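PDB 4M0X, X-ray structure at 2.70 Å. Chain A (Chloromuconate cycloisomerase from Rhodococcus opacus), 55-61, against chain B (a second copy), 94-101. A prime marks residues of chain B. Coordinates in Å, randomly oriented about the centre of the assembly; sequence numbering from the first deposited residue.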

ATOM      1  N   GLY A  55      26.951 -25.674  16.572  1.00 28.61           N
ATOM      2  CA  GLY A  55      25.894 -26.050  17.525  1.00 27.38           C
ATOM      3  C   GLY A  55      24.552 -25.414  17.182  1.00 28.62           C
ATOM      4  O   GLY A  55      24.413 -24.774  16.135  1.00 28.82           O
ATOM      5  N   PRO A  56      23.556 -25.566  18.067  1.00 26.62           N
ATOM      6  CA  PRO A  56      22.211 -25.168  17.697  1.00 26.15           C
ATOM      7  C   PRO A  56      21.908 -23.677  17.822  1.00 25.22           C
ATOM      8  O   PRO A  56      20.793 -23.256  17.540  1.00 24.82           O
ATOM      9  CB  PRO A  56      21.330 -26.015  18.614  1.00 25.70           C
ATOM     10  CG  PRO A  56      22.164 -26.198  19.816  1.00 26.78           C
ATOM     11  CD  PRO A  56      23.583 -26.306  19.335  1.00 26.81           C
ATOM     12  N   TRP A  57      22.898 -22.879  18.191  1.00 25.85           N
ATOM     13  CA  TRP A  57      22.698 -21.432  18.315  1.00 25.36           C
ATOM     14  C   TRP A  57      22.135 -20.806  17.026  1.00 25.22           C
ATOM     15  O   TRP A  57      21.272 -19.929  17.093  1.00 25.16           O
ATOM     16  CB  TRP A  57      24.000 -20.738  18.755  1.00 26.64           C
ATOM     17  CG  TRP A  57      25.009 -20.579  17.626  1.00 29.19           C
ATOM     18  CD1 TRP A  57      25.970 -21.483  17.246  1.00 29.64           C
ATOM     19  CD2 TRP A  57      25.113 -19.476  16.703  1.00 29.75           C
ATOM     20  NE1 TRP A  57      26.678 -21.003  16.164  1.00 29.72           N
ATOM     21  CE2 TRP A  57      26.176 -19.779  15.806  1.00 30.38           C
ATOM     22  CE3 TRP A  57      24.411 -18.265  16.540  1.00 28.56           C
ATOM     23  CZ2 TRP A  57      26.558 -18.913  14.763  1.00 29.57           C
ATOM     24  CZ3 TRP A  57      24.798 -17.399  15.512  1.00 29.57           C
ATOM     25  CH2 TRP A  57      25.862 -17.735  14.634  1.00 29.96           C
ATOM     26  N   TRP A  58      22.595 -21.277  15.863  1.00 24.54           N
ATOM     27  CA  TRP A  58      22.251 -20.655  14.591  1.00 24.77           C
ATOM     28  C   TRP A  58      20.885 -21.103  14.087  1.00 25.69           C
ATOM     29  O   TRP A  58      20.054 -20.273  13.733  1.00 24.34           O
ATOM     30  CB  TRP A  58      23.325 -20.985  13.562  1.00 25.53           C
ATOM     31  CG  TRP A  58      23.316 -20.180  12.248  1.00 25.77           C
ATOM     32  CD1 TRP A  58      24.213 -19.221  11.874  1.00 24.56           C
ATOM     33  CD2 TRP A  58      22.409 -20.334  11.131  1.00 26.72           C
ATOM     34  NE1 TRP A  58      23.917 -18.757  10.616  1.00 25.03           N
ATOM     35  CE2 TRP A  58      22.809 -19.405  10.143  1.00 26.11           C
ATOM     36  CE3 TRP A  58      21.286 -21.156  10.881  1.00 27.31           C
ATOM     37  CZ2 TRP A  58      22.128 -19.271   8.920  1.00 28.20           C
ATOM     38  CZ3 TRP A  58      20.595 -21.018   9.656  1.00 26.60           C
ATOM     39  CH2 TRP A  58      21.022 -20.087   8.697  1.00 28.23           C
ATOM     40  N   GLY A  59      20.665 -22.415  14.043  1.00 27.44           N
ATOM     41  CA  GLY A  59      19.490 -22.984  13.370  1.00 29.02           C
ATOM     42  C   GLY A  59      18.700 -24.007  14.179  1.00 32.00           C
ATOM     43  O   GLY A  59      17.692 -24.534  13.693  1.00 32.16           O
ATOM     44  N   GLY A  60      19.137 -24.290  15.411  1.00 32.36           N
ATOM     45  CA  GLY A  60      18.404 -25.203  16.301  1.00 33.92           C
ATOM     46  C   GLY A  60      18.681 -26.693  16.083  1.00 35.37           C
ATOM     47  O   GLY A  60      18.037 -27.573  16.699  1.00 32.83           O
ATOM     48  N   GLU A  61      19.632 -26.979  15.198  1.00 34.13           N
ATOM     49  CA  GLU A  61      20.025 -28.347  14.927  1.00 33.81           C
ATOM     50  C   GLU A  61      21.392 -28.534  15.561  1.00 32.13           C
ATOM     51  O   GLU A  61      22.143 -27.558  15.686  1.00 29.99           O
ATOM     52  CB  GLU A  61      20.035 -28.624  13.414  1.00 35.60           C
ATOM     53  CG  GLU A  61      18.677 -28.378  12.752  1.00 40.86           C
ATOM     54  CD  GLU A  61      18.450 -29.132  11.437  1.00 46.06           C
ATOM     55  OE1 GLU A  61      18.460 -30.394  11.447  1.00 47.73           O
ATOM     56  OE2 GLU A  61      18.213 -28.468  10.394  1.00 45.07           O
TER
ATOM     57  N   ASP B  94      17.595 -18.805  24.558  1.00 26.15           N
ATOM     58  CA  ASP B  94      17.519 -18.264  23.208  1.00 26.58           C
ATOM     59  C   ASP B  94      18.914 -18.079  22.567  1.00 30.13           C
ATOM     60  O   ASP B  94      19.075 -18.292  21.354  1.00 31.48           O
ATOM     61  CB  ASP B  94      16.748 -16.934  23.215  1.00 25.54           C
ATOM     62  CG  ASP B  94      15.260 -17.112  23.600  1.00 26.19           C
ATOM     63  OD1 ASP B  94      14.810 -18.315  23.636  1.00 25.05           O
ATOM     64  OD2 ASP B  94      14.572 -16.065  23.858  1.00 23.06           O
ATOM     65  N   GLY B  95      19.911 -17.724  23.391  1.00 29.88           N
ATOM     66  CA  GLY B  95      21.222 -17.311  22.915  1.00 31.85           C
ATOM     67  C   GLY B  95      22.061 -18.487  22.506  1.00 35.19           C
ATOM     68  O   GLY B  95      22.928 -18.375  21.631  1.00 37.42           O
ATOM     69  N   LEU B  96      21.791 -19.622  23.147  1.00 34.58           N
ATOM     70  CA  LEU B  96      22.536 -20.857  22.898  1.00 31.79           C
ATOM     71  C   LEU B  96      21.836 -21.748  21.905  1.00 29.01           C
ATOM     72  O   LEU B  96      22.481 -22.498  21.203  1.00 27.61           O
ATOM     73  CB  LEU B  96      22.782 -21.642  24.200  1.00 30.16           C
ATOM     74  CG  LEU B  96      23.724 -21.008  25.223  1.00 29.72           C
ATOM     75  CD1 LEU B  96      23.912 -21.985  26.360  1.00 30.01           C
ATOM     76  CD2 LEU B  96      25.068 -20.589  24.645  1.00 28.30           C
ATOM     77  N   VAL B  97      20.511 -21.681  21.873  1.00 28.83           N
ATOM     78  CA  VAL B  97      19.739 -22.570  21.033  1.00 27.84           C
ATOM     79  C   VAL B  97      18.713 -21.769  20.300  1.00 27.65           C
ATOM     80  O   VAL B  97      17.823 -21.208  20.924  1.00 30.80           O
ATOM     81  CB  VAL B  97      18.979 -23.624  21.849  1.00 26.55           C
ATOM     82  CG1 VAL B  97      18.069 -24.437  20.942  1.00 26.27           C
ATOM     83  CG2 VAL B  97      19.956 -24.554  22.530  1.00 29.01           C
ATOM     84  N   PHE B  98      18.831 -21.707  18.984  1.00 25.36           N
ATOM     85  CA  PHE B  98      17.686 -21.299  18.205  1.00 26.26           C
ATOM     86  C   PHE B  98      16.568 -22.378  18.205  1.00 27.01           C
ATOM     87  O   PHE B  98      16.841 -23.589  18.277  1.00 25.95           O
ATOM     88  CB  PHE B  98      18.073 -20.867  16.782  1.00 24.87           C
ATOM     89  CG  PHE B  98      16.899 -20.378  15.971  1.00 25.69           C
ATOM     90  CD1 PHE B  98      16.440 -19.086  16.102  1.00 25.13           C
ATOM     91  CD2 PHE B  98      16.232 -21.229  15.094  1.00 26.37           C
ATOM     92  CE1 PHE B  98      15.352 -18.650  15.362  1.00 26.38           C
ATOM     93  CE2 PHE B  98      15.141 -20.796  14.350  1.00 26.00           C
ATOM     94  CZ  PHE B  98      14.699 -19.504  14.484  1.00 25.65           C
ATOM     95  N   GLY B  99      15.318 -21.909  18.120  1.00 26.40           N
ATOM     96  CA  GLY B  99      14.158 -22.760  18.082  1.00 26.32           C
ATOM     97  C   GLY B  99      14.035 -23.632  19.311  1.00 29.40           C
ATOM     98  O   GLY B  99      14.247 -23.160  20.444  1.00 32.76           O
ATOM     99  N   ASN B 100      13.702 -24.905  19.093  1.00 29.53           N
ATOM    100  CA  ASN B 100      13.492 -25.867  20.183  1.00 31.19           C
ATOM    101  C   ASN B 100      12.621 -25.309  21.302  1.00 31.85           C
ATOM    102  O   ASN B 100      12.978 -25.353  22.484  1.00 33.43           O
ATOM    103  CB  ASN B 100      14.825 -26.430  20.712  1.00 32.67           C
ATOM    104  CG  ASN B 100      15.599 -27.183  19.638  1.00 34.80           C
ATOM    105  OD1 ASN B 100      15.390 -28.371  19.415  1.00 34.26           O
ATOM    106  ND2 ASN B 100      16.475 -26.471  18.938  1.00 37.19           N
ATOM    107  N   SER B 101      11.459 -24.791  20.912  1.00 32.25           N
ATOM    108  CA  SER B 101      10.480 -24.241  21.861  1.00 30.16           C
ATOM    109  C   SER B 101       9.939 -25.232  22.911  1.00 30.01           C
ATOM    110  O   SER B 101       9.804 -24.859  24.076  1.00 30.44           O
ATOM    111  CB  SER B 101       9.331 -23.576  21.107  1.00 28.00           C
ATOM    112  OG  SER B 101       9.834 -22.509  20.332  1.00 25.44           O
TER

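The two stretches meet largely through backbone, with Trp57 nearest Val97′ (CA to CA 4.2 Å) and Gly60 nearest Phe98′ (CA to CA 4.4 Å). Pro56 O, the pivotal acceptor, takes a hydrogen bond from Gly60 N of its own chain (2.9 Å), four residues on, and another from Phe98′ N across the interface (2.9 Å, angle at hydrogen 149°). One carbonyl oxygen thus serves fold and interface.

The amide of Asn100′ is, conversely, a donor to both chains. Asn100′ ND2 lies 2.9 Å from Gly60 O in a nearly linear bond (175°), and 3.0 Å from Phe98′ O in a more bent one (143°). Trp57 N approaches Leu96′ O to 3.1 Å, but the poor angle rules out a hydrogen bond.

Gly60 CA comes within 3.0 Å of Phe98′ O; a CB there would point toward chain B and fall 2.5 Å from that oxygen, a clash. Phe98′ CB packs 3.3 Å from Trp57 O, while the ring turns its edge to Gly59 C and Gly60 N. Pro56 CG and Val97′ CG2, 3.9 Å apart, add an apolar contact. The CA-to-CB bond of Trp57 points sideways and the end of its side chain leads away, NE1 hydrogen-bonding just outside the stretches. Glu61 OE1 and OE2, and Asp94′ OD1, are satisfied elsewhere in the structure.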